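Local atomic coordinates of pyocin S5 (Pseudomonas aeruginosa PAO1, PDB entry 6THK), a protein that acts as a bacteriocin imported into Pseudomonas aeruginosa, where it probably forms channels that depolarise the cytoplasmic membrane. Residues A[67-72]-A[175-180]; A[105-110]-A[180-185]; A[356-361]-A[481-485]. The protein carries 1 engineered substitution. All coordinates share one frame; numbering follows the deposited sequence.

Contact 1 of 3, residues A[67-72]-A[175-180]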
loop_
_atom_site.group_PDB
_atom_site.type_symbol
_atom_site.label_atom_id
_atom_site.label_comp_id
_atom_site.label_asym_id
_atom_site.label_seq_id
_atom_site.Cartn_x
_atom_site.Cartn_y
_atom_site.Cartn_z
ATOM N N GLU A 67 18.845 42.996 -53.686
ATOM C CA GLU A 67 17.835 42.255 -52.944
ATOM C C GLU A 67 18.468 41.130 -52.137
ATOM O O GLU A 67 18.170 41.020 -50.950
ATOM C CB GLU A 67 16.769 41.700 -53.888
ATOM C CG GLU A 67 15.905 42.775 -54.524
ATOM C CD GLU A 67 14.977 42.276 -55.614
ATOM O OE1 GLU A 67 14.413 41.168 -55.455
ATOM O OE2 GLU A 67 14.811 42.997 -56.626
ATOM N N LYS A 68 19.375 40.336 -52.757
ATOM C CA LYS A 68 20.065 39.222 -52.093
ATOM C C LYS A 68 20.934 39.685 -50.924
ATOM O O LYS A 68 21.155 38.922 -49.983
ATOM C CB LYS A 68 20.870 38.357 -53.084
ATOM C CG LYS A 68 21.204 36.964 -52.541
ATOM C CD LYS A 68 22.025 36.098 -53.475
ATOM C CE LYS A 68 22.381 34.805 -52.780
ATOM N NZ LYS A 68 22.492 33.658 -53.721
ATOM N N LYS A 69 21.423 40.923 -50.984
ATOM C CA LYS A 69 22.248 41.488 -49.929
ATOM C C LYS A 69 21.368 41.903 -48.739
ATOM O O LYS A 69 21.818 41.783 -47.596
ATOM C CB LYS A 69 23.081 42.674 -50.452
ATOM N N GLU A 70 20.114 42.335 -49.004
ATOM C CA GLU A 70 19.181 42.840 -47.979
ATOM C C GLU A 70 18.033 41.902 -47.522
ATOM O O GLU A 70 17.256 42.306 -46.638
ATOM C CB GLU A 70 18.522 44.150 -48.460
ATOM C CG GLU A 70 19.457 45.224 -49.006
ATOM C CD GLU A 70 18.771 46.455 -49.567
ATOM O OE1 GLU A 70 17.577 46.369 -49.929
ATOM O OE2 GLU A 70 19.429 47.516 -49.639
ATOM N N ILE A 71 17.883 40.712 -48.157
ATOM C CA ILE A 71 16.781 39.774 -47.864
ATOM C C ILE A 71 16.778 39.241 -46.423
ATOM O O ILE A 71 15.733 39.344 -45.781
ATOM C CB ILE A 71 16.658 38.595 -48.857
ATOM C CG1 ILE A 71 18.041 38.018 -49.190
ATOM C CG2 ILE A 71 15.858 39.011 -50.083
ATOM C CD1 ILE A 71 18.094 36.655 -49.486
ATOM N N ASN A 72 17.916 38.686 -45.924
ATOM C CA ASN A 72 18.024 38.116 -44.572
ATOM C C ASN A 72 17.644 39.141 -43.505
ATOM O O ASN A 72 16.853 38.818 -42.615
ATOM C CB ASN A 72 19.406 37.524 -44.333
ATOM C CG ASN A 72 19.687 36.294 -45.166
ATOM O OD1 ASN A 72 18.778 35.573 -45.580
ATOM N ND2 ASN A 72 20.965 35.999 -45.371
ATOM N N ASP A 175 16.525 33.062 -56.773
ATOM C CA ASP A 175 17.866 32.884 -56.231
ATOM C C ASP A 175 17.988 33.527 -54.845
ATOM O O ASP A 175 18.515 32.900 -53.932
ATOM C CB ASP A 175 18.915 33.453 -57.193
ATOM C CG ASP A 175 20.256 33.704 -56.546
ATOM O OD1 ASP A 175 20.976 32.717 -56.272
ATOM O OD2 ASP A 175 20.579 34.888 -56.294
ATOM N N SER A 176 17.535 34.777 -54.698
ATOM C CA SER A 176 17.608 35.469 -53.420
ATOM C C SER A 176 16.655 34.791 -52.425
ATOM O O SER A 176 17.068 34.491 -51.308
ATOM C CB SER A 176 17.317 36.960 -53.580
ATOM O OG SER A 176 16.031 37.206 -54.123
ATOM N N LEU A 177 15.431 34.442 -52.862
ATOM C CA LEU A 177 14.469 33.749 -52.014
ATOM C C LEU A 177 14.966 32.392 -51.538
ATOM O O LEU A 177 14.685 32.030 -50.396
ATOM C CB LEU A 177 13.108 33.609 -52.684
ATOM C CG LEU A 177 12.054 34.615 -52.255
ATOM C CD1 LEU A 177 10.944 34.681 -53.262
ATOM C CD2 LEU A 177 11.465 34.251 -50.905
ATOM N N SER A 178 15.742 31.663 -52.384
ATOM C CA SER A 178 16.302 30.361 -52.014
ATOM C C SER A 178 17.246 30.490 -50.837
ATOM O O SER A 178 17.205 29.645 -49.945
ATOM C CB SER A 178 17.012 29.703 -53.187
ATOM O OG SER A 178 16.097 28.955 -53.966
ATOM N N GLU A 179 18.062 31.558 -50.813
ATOM C CA GLU A 179 18.996 31.829 -49.725
ATOM C C GLU A 179 18.241 32.258 -48.456
ATOM O O GLU A 179 18.559 31.784 -47.365
ATOM C CB GLU A 179 20.010 32.908 -50.145
ATOM C CG GLU A 179 21.372 32.771 -49.473
ATOM C CD GLU A 179 22.220 31.582 -49.898
ATOM O OE1 GLU A 179 22.116 31.150 -51.070
ATOM O OE2 GLU A 179 23.001 31.086 -49.052
ATOM N N ALA A 180 17.221 33.126 -48.610
ATOM C CA ALA A 180 16.410 33.631 -47.500
ATOM C C ALA A 180 15.707 32.494 -46.750
ATOM O O ALA A 180 15.629 32.536 -45.523
ATOM C CB ALA A 180 15.396 34.643 -48.009
HETATM O O HOH W 1 13.412 38.259 -53.895
HETATM O O HOH W 2 16.384 34.964 -43.988
#
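Ile71 brings its CD1 against the facing helix, where it meets Ala180 CB at 3.7 Å; its still shorter approach to Ser176 O is doubtful. CG1 of Ile71 sits between the backbone N and the carbonyl carbon (chi1 43°), which, with chi2, brings CD1 toward the facing helix. Just beside it, Lys68 CB and Ser176 CB lie 3.8 Å apart, and these two contacts make the tight side; the hydroxyl of Ser176 turns back to its own helix and bonds to Lys173 O. Two long helices, 42-87 and 157-212, run side by side here in the same direction, their axes 26° apart and 9.1 Å at closest approach; the second is predicted to enter a coiled coil at about this level. Farther out the packing gives way to charge. The Lys68 chain, extended as far as CE, crosses Asp175 at about a right angle, CD passing close to the carboxylate, and NZ meets OD1 of Asp175 at 3.1 Å from the syn side, 30° out of the carboxylate plane. Its bond to the other oxygen is weak, and Glu179 OE1, at 3.7 Å from Lys68 NZ, adds a long salt bridge to the network. Waters bridge the helices at both ends of the contact: at the Asn72 end one donates to Asn72 OD1 at 2.9 Å and also to Ala180 O; at the Glu67 end another joins Ser176 OG and, weakly, Glu67 OE1.

Contact 2 of 3, residues A[105-110]-A[180-185]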
loop_
_atom_site.group_PDB
_atom_site.type_symbol
_atom_site.label_atom_id
_atom_site.label_comp_id
_atom_site.label_asym_id
_atom_site.label_seq_id
_atom_site.Cartn_x
_atom_site.Cartn_y
_atom_site.Cartn_z
ATOM N N VAL A 105 5.887 32.873 -41.809
ATOM C CA VAL A 105 6.705 33.680 -42.706
ATOM C C VAL A 105 7.388 32.770 -43.739
ATOM O O VAL A 105 7.336 33.075 -44.937
ATOM C CB VAL A 105 7.696 34.552 -41.891
ATOM C CG1 VAL A 105 8.820 35.106 -42.757
ATOM C CG2 VAL A 105 6.952 35.680 -41.180
ATOM N N LEU A 106 7.966 31.635 -43.276
ATOM C CA LEU A 106 8.633 30.635 -44.107
ATOM C C LEU A 106 7.689 30.003 -45.098
ATOM O O LEU A 106 8.099 29.766 -46.233
ATOM C CB LEU A 106 9.314 29.549 -43.256
ATOM C CG LEU A 106 10.255 28.559 -43.960
ATOM C CD1 LEU A 106 11.301 29.266 -44.801
ATOM C CD2 LEU A 106 10.944 27.663 -42.953
ATOM N N HIS A 107 6.431 29.735 -44.693
ATOM C CA HIS A 107 5.454 29.125 -45.591
ATOM C C HIS A 107 5.092 30.051 -46.755
ATOM O O HIS A 107 4.930 29.584 -47.890
ATOM C CB HIS A 107 4.214 28.631 -44.837
ATOM C CG HIS A 107 3.559 27.459 -45.504
ATOM N ND1 HIS A 107 4.248 26.264 -45.709
ATOM C CD2 HIS A 107 2.312 27.335 -46.018
ATOM C CE1 HIS A 107 3.399 25.463 -46.336
ATOM N NE2 HIS A 107 2.220 26.060 -46.533
ATOM N N LYS A 108 5.030 31.370 -46.479
ATOM C CA LYS A 108 4.755 32.412 -47.476
ATOM C C LYS A 108 5.952 32.559 -48.435
ATOM O O LYS A 108 5.750 32.701 -49.641
ATOM C CB LYS A 108 4.390 33.755 -46.791
ATOM C CG LYS A 108 4.239 34.978 -47.712
ATOM C CD LYS A 108 3.156 34.825 -48.787
ATOM C CE LYS A 108 3.210 35.935 -49.806
ATOM N NZ LYS A 108 2.344 35.643 -50.979
ATOM N N MET A 109 7.184 32.504 -47.891
ATOM C CA MET A 109 8.438 32.592 -48.639
ATOM C C MET A 109 8.628 31.403 -49.559
ATOM O O MET A 109 9.098 31.594 -50.679
ATOM C CB MET A 109 9.618 32.675 -47.683
ATOM C CG MET A 109 9.968 34.084 -47.308
ATOM S SD MET A 109 10.968 34.165 -45.814
ATOM C CE MET A 109 12.426 33.389 -46.345
ATOM N N GLU A 110 8.289 30.188 -49.089
ATOM C CA GLU A 110 8.373 28.940 -49.851
ATOM C C GLU A 110 7.386 28.935 -51.038
ATOM O O GLU A 110 7.691 28.335 -52.070
ATOM C CB GLU A 110 8.062 27.724 -48.954
ATOM C CG GLU A 110 9.203 27.210 -48.093
ATOM C CD GLU A 110 8.827 26.123 -47.101
ATOM O OE1 GLU A 110 9.751 25.479 -46.562
ATOM O OE2 GLU A 110 7.620 25.926 -46.835
ATOM N N ALA A 180 17.221 33.126 -48.610
ATOM C CA ALA A 180 16.410 33.631 -47.500
ATOM C C ALA A 180 15.707 32.494 -46.750
ATOM O O ALA A 180 15.629 32.536 -45.523
ATOM C CB ALA A 180 15.396 34.643 -48.009
ATOM N N VAL A 181 15.210 31.491 -47.500
ATOM C CA VAL A 181 14.514 30.290 -47.019
ATOM C C VAL A 181 15.499 29.383 -46.243
ATOM O O VAL A 181 15.147 28.921 -45.157
ATOM C CB VAL A 181 13.790 29.543 -48.190
ATOM C CG1 VAL A 181 13.388 28.124 -47.804
ATOM C CG2 VAL A 181 12.574 30.320 -48.690
ATOM N N LYS A 182 16.722 29.141 -46.795
ATOM C CA LYS A 182 17.763 28.308 -46.172
ATOM C C LYS A 182 18.142 28.848 -44.799
ATOM O O LYS A 182 18.245 28.074 -43.847
ATOM C CB LYS A 182 19.012 28.221 -47.063
ATOM C CG LYS A 182 18.880 27.232 -48.213
ATOM C CD LYS A 182 19.958 27.443 -49.281
ATOM C CE LYS A 182 19.934 26.368 -50.345
ATOM N NZ LYS A 182 18.722 26.454 -51.205
ATOM N N VAL A 183 18.311 30.179 -44.693
ATOM C CA VAL A 183 18.642 30.871 -43.451
ATOM C C VAL A 183 17.472 30.791 -42.454
ATOM O O VAL A 183 17.711 30.384 -41.322
ATOM C CB VAL A 183 19.141 32.320 -43.696
ATOM C CG1 VAL A 183 19.340 33.078 -42.384
ATOM C CG2 VAL A 183 20.434 32.317 -44.510
ATOM N N LEU A 184 16.220 31.139 -42.872
ATOM C CA LEU A 184 15.035 31.086 -42.004
ATOM C C LEU A 184 14.756 29.673 -41.490
ATOM O O LEU A 184 14.546 29.527 -40.296
ATOM C CB LEU A 184 13.777 31.720 -42.631
ATOM C CG LEU A 184 12.505 31.821 -41.735
ATOM C CD1 LEU A 184 12.767 32.582 -40.419
ATOM C CD2 LEU A 184 11.368 32.471 -42.464
ATOM N N ARG A 185 14.820 28.645 -42.365
ATOM C CA ARG A 185 14.626 27.228 -42.027
ATOM C C ARG A 185 15.665 26.758 -40.983
ATOM O O ARG A 185 15.319 25.980 -40.097
ATOM C CB ARG A 185 14.703 26.367 -43.298
ATOM C CG ARG A 185 14.043 24.996 -43.209
ATOM C CD ARG A 185 13.134 24.726 -44.402
ATOM N NE ARG A 185 13.830 24.875 -45.682
ATOM C CZ ARG A 185 13.319 24.553 -46.868
ATOM N NH1 ARG A 185 12.097 24.041 -46.956
ATOM N NH2 ARG A 185 14.033 24.723 -47.972
#
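Leu106 and Val181, their CA atoms 6.6 Å apart, mark the level at which two helical segments pass in nearly opposite directions, with axes 10.2 Å apart and 158° between their N-to-C directions. Leu106 points toward the other helix and splits its methyls: CD1 goes to Val181 CG1 at 3.8 Å, while CD2 lies against Arg185, touching CA and the aliphatic CD. Leu184 reaches back from helix 157-212, its CD2 tucked against Leu106 CB at 3.7 Å and also meeting Val105 CG1 and the sulfur of Met109. The Met109 chain bends at its last torsion (chi3 66°), which swings CE over the Ala180 carbonyl, 3.4 Å from its O, and close to Val181 CG2. Glu110 OE1 forms a salt bridge with Arg185 NH1 at 2.8 Å; the carboxylate and guanidinium planes are 58° apart, so the two groups do not lie flat together. Val181 CG1 lies above one face of that guanidinium, offset toward its margin. Leu188 joins Val181, Leu184 and Arg185 around Leu106, while Met109 also packs on Val75 of helix 42-87: knobs-into-holes packing of an antiparallel helix pair, within a bundle of three helices.

Contact 3 of 3, residues A[356-361]-A[481-485]. With ZN (zinc ion), chain H.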
loop_
_atom_site.group_PDB
_atom_site.type_symbol
_atom_site.label_atom_id
_atom_site.label_comp_id
_atom_site.label_asym_id
_atom_site.label_seq_id
_atom_site.Cartn_x
_atom_site.Cartn_y
_atom_site.Cartn_z
ATOM N N LYS A 356 -20.479 -16.683 46.740
ATOM C CA LYS A 356 -20.131 -16.408 48.131
ATOM C C LYS A 356 -18.616 -16.177 48.263
ATOM O O LYS A 356 -17.851 -16.550 47.366
ATOM C CB LYS A 356 -20.566 -17.573 49.039
ATOM C CG LYS A 356 -22.077 -17.720 49.279
ATOM C CD LYS A 356 -22.315 -18.748 50.408
ATOM C CE LYS A 356 -23.771 -18.986 50.748
ATOM N NZ LYS A 356 -24.532 -19.563 49.603
ATOM N N ASN A 357 -18.205 -15.525 49.365
ATOM C CA ASN A 357 -16.797 -15.307 49.699
ATOM C C ASN A 357 -16.456 -16.181 50.919
ATOM O O ASN A 357 -17.356 -16.745 51.550
ATOM C CB ASN A 357 -16.515 -13.833 50.027
ATOM C CG ASN A 357 -16.660 -12.889 48.871
ATOM O OD1 ASN A 357 -15.877 -12.904 47.913
ATOM N ND2 ASN A 357 -17.646 -12.012 48.976
ATOM N N ILE A 358 -15.164 -16.293 51.245
ATOM C CA ILE A 358 -14.687 -17.073 52.382
ATOM C C ILE A 358 -15.021 -16.327 53.677
ATOM O O ILE A 358 -14.882 -15.104 53.731
ATOM C CB ILE A 358 -13.177 -17.308 52.180
ATOM C CG1 ILE A 358 -12.966 -18.281 51.017
ATOM C CG2 ILE A 358 -12.454 -17.767 53.459
ATOM C CD1 ILE A 358 -11.772 -18.034 50.173
ATOM N N ARG A 359 -15.481 -17.049 54.707
ATOM C CA ARG A 359 -15.801 -16.446 56.002
ATOM C C ARG A 359 -14.514 -16.101 56.775
ATOM O O ARG A 359 -13.399 -16.293 56.276
ATOM C CB ARG A 359 -16.693 -17.375 56.839
ATOM C CG ARG A 359 -18.031 -17.705 56.190
ATOM C CD ARG A 359 -18.736 -18.835 56.906
ATOM N NE ARG A 359 -19.357 -18.394 58.158
ATOM C CZ ARG A 359 -19.805 -19.217 59.099
ATOM N NH1 ARG A 359 -19.692 -20.532 58.952
ATOM N NH2 ARG A 359 -20.353 -18.732 60.206
ATOM N N SER A 360 -14.669 -15.551 57.979
ATOM C CA SER A 360 -13.526 -15.223 58.812
ATOM C C SER A 360 -13.225 -16.466 59.649
ATOM O O SER A 360 -14.114 -17.302 59.828
ATOM C CB SER A 360 -13.854 -14.035 59.709
ATOM O OG SER A 360 -14.952 -14.347 60.550
ATOM N N SER A 361 -11.989 -16.593 60.159
ATOM C CA SER A 361 -11.585 -17.722 61.005
ATOM C C SER A 361 -12.452 -17.776 62.260
ATOM O O SER A 361 -12.899 -18.853 62.610
ATOM C CB SER A 361 -10.106 -17.637 61.367
ATOM O OG SER A 361 -9.853 -16.591 62.290
ATOM N N ALA A 481 -17.456 -25.198 56.745
ATOM C CA ALA A 481 -17.463 -24.267 57.898
ATOM C C ALA A 481 -16.940 -22.870 57.490
ATOM O O ALA A 481 -17.259 -21.862 58.121
ATOM C CB ALA A 481 -16.591 -24.820 59.019
ATOM N N MET A 482 -16.142 -22.828 56.425
ATOM C CA MET A 482 -15.525 -21.612 55.911
ATOM C C MET A 482 -16.415 -20.900 54.887
ATOM O O MET A 482 -16.075 -19.803 54.430
ATOM C CB MET A 482 -14.190 -21.991 55.271
ATOM C CG MET A 482 -13.147 -20.949 55.436
ATOM S SD MET A 482 -12.498 -20.937 57.098
ATOM C CE MET A 482 -12.308 -19.193 57.359
ATOM N N ILE A 483 -17.553 -21.539 54.529
ATOM C CA ILE A 483 -18.482 -21.052 53.512
ATOM C C ILE A 483 -19.855 -20.704 54.085
ATOM O O ILE A 483 -20.228 -19.529 54.119
ATOM C CB ILE A 483 -18.575 -22.055 52.326
ATOM C CG1 ILE A 483 -17.178 -22.358 51.739
ATOM C CG2 ILE A 483 -19.551 -21.552 51.250
ATOM C CD1 ILE A 483 -17.098 -23.534 50.756
ATOM N N ASP A 484 -20.594 -21.724 54.537
ATOM C CA ASP A 484 -21.956 -21.601 55.032
ATOM C C ASP A 484 -22.182 -22.633 56.115
ATOM O O ASP A 484 -21.726 -23.768 55.973
ATOM C CB ASP A 484 -22.931 -21.882 53.855
ATOM C CG ASP A 484 -24.370 -21.428 54.024
ATOM O OD1 ASP A 484 -24.666 -20.748 55.034
ATOM O OD2 ASP A 484 -25.197 -21.716 53.118
ATOM N N GLU A 485 -22.946 -22.253 57.154
ATOM C CA GLU A 485 -23.345 -23.106 58.275
ATOM C C GLU A 485 -24.112 -24.351 57.818
ATOM O O GLU A 485 -23.871 -25.424 58.365
ATOM C CB GLU A 485 -24.182 -22.323 59.307
ATOM C CG GLU A 485 -24.429 -23.071 60.615
ATOM C CD GLU A 485 -23.651 -22.661 61.853
ATOM O OE1 GLU A 485 -23.317 -21.462 61.994
ATOM O OE2 GLU A 485 -23.443 -23.534 62.724
HETATM ZN ZN ZN H . -24.368 -25.555 63.000
HETATM O O HOH W 3 -19.648 -16.872 52.840
#
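Arg359 and Met482, 5.2 Å apart at their CA atoms, bring together two irregular connections, linked by a nearly straight backbone bond from Arg359 N to Met482 O (2.8 Å, 173° at the hydrogen). Both belong to the all-helical pore-forming domain of the channel colicins: 356-361 leads into helix 361-378, while the connection 481-485 comes after helix 468-481, most of which falls within the predicted transmembrane span. Arg359 lays its chain along the backbone of 481-485, with CD 3.2 Å from Ile483 O. A bend at chi3 (77°) then carries the guanidinium back to Ala481, whose O receives a weak bond from NH1 at 2.9 Å; NH2 has a firmer partner in Ser367 OG. Next to the backbone bond, a water donates to both Asn357 O and Ile483 O, bridging the two carbonyls. Met482 starts out pointing away from the other segment, but its bent chain returns: CG rests 3.8 Å from Ile358 CG2, and CE reaches the carbonyl oxygens of Arg359 and Ser360. Leu454 packs on both Ile358 and Met482. At the start of segment 356-361, Lys356 runs its CD across Ile483 CG2 at 4.0 Å. Its NZ is hydrogen-bonded to Gly352 O and stays 4.2 Å from Asp484 OD2, too far for a salt bridge, though the opposite charges probably still attract. Ser360 OG caps the N of Glu363 at the start of its helix. Glu485 divides its carboxylate: OE1 bonds to Ser367 OG, while OE2 binds the zinc ion at 2.2 Å alongside His371 and Glu489.

Contacts 1 and 2 are neighbours, their centres about 10 Å apart, and share Ala180: helix 157-212 offers one flank to helix 42-87 and another to helix 95-121. They also touch directly, Leu177 CD2 against Met109 O at 3.6 Å and Asn72 OD1 against Val183 CB at 3.8 Å. Contact 3 belongs to the other end of this elongated chain, its centre about 125 Å from that of contact 1 and about 116 Å from that of contact 2. Zinc is near both ends: contact 3 supplies a ligand itself, whereas contact 1 merely lies close, the Asp175 side chain about 7 Å from the zinc ion bound by Asp127 and Glu129.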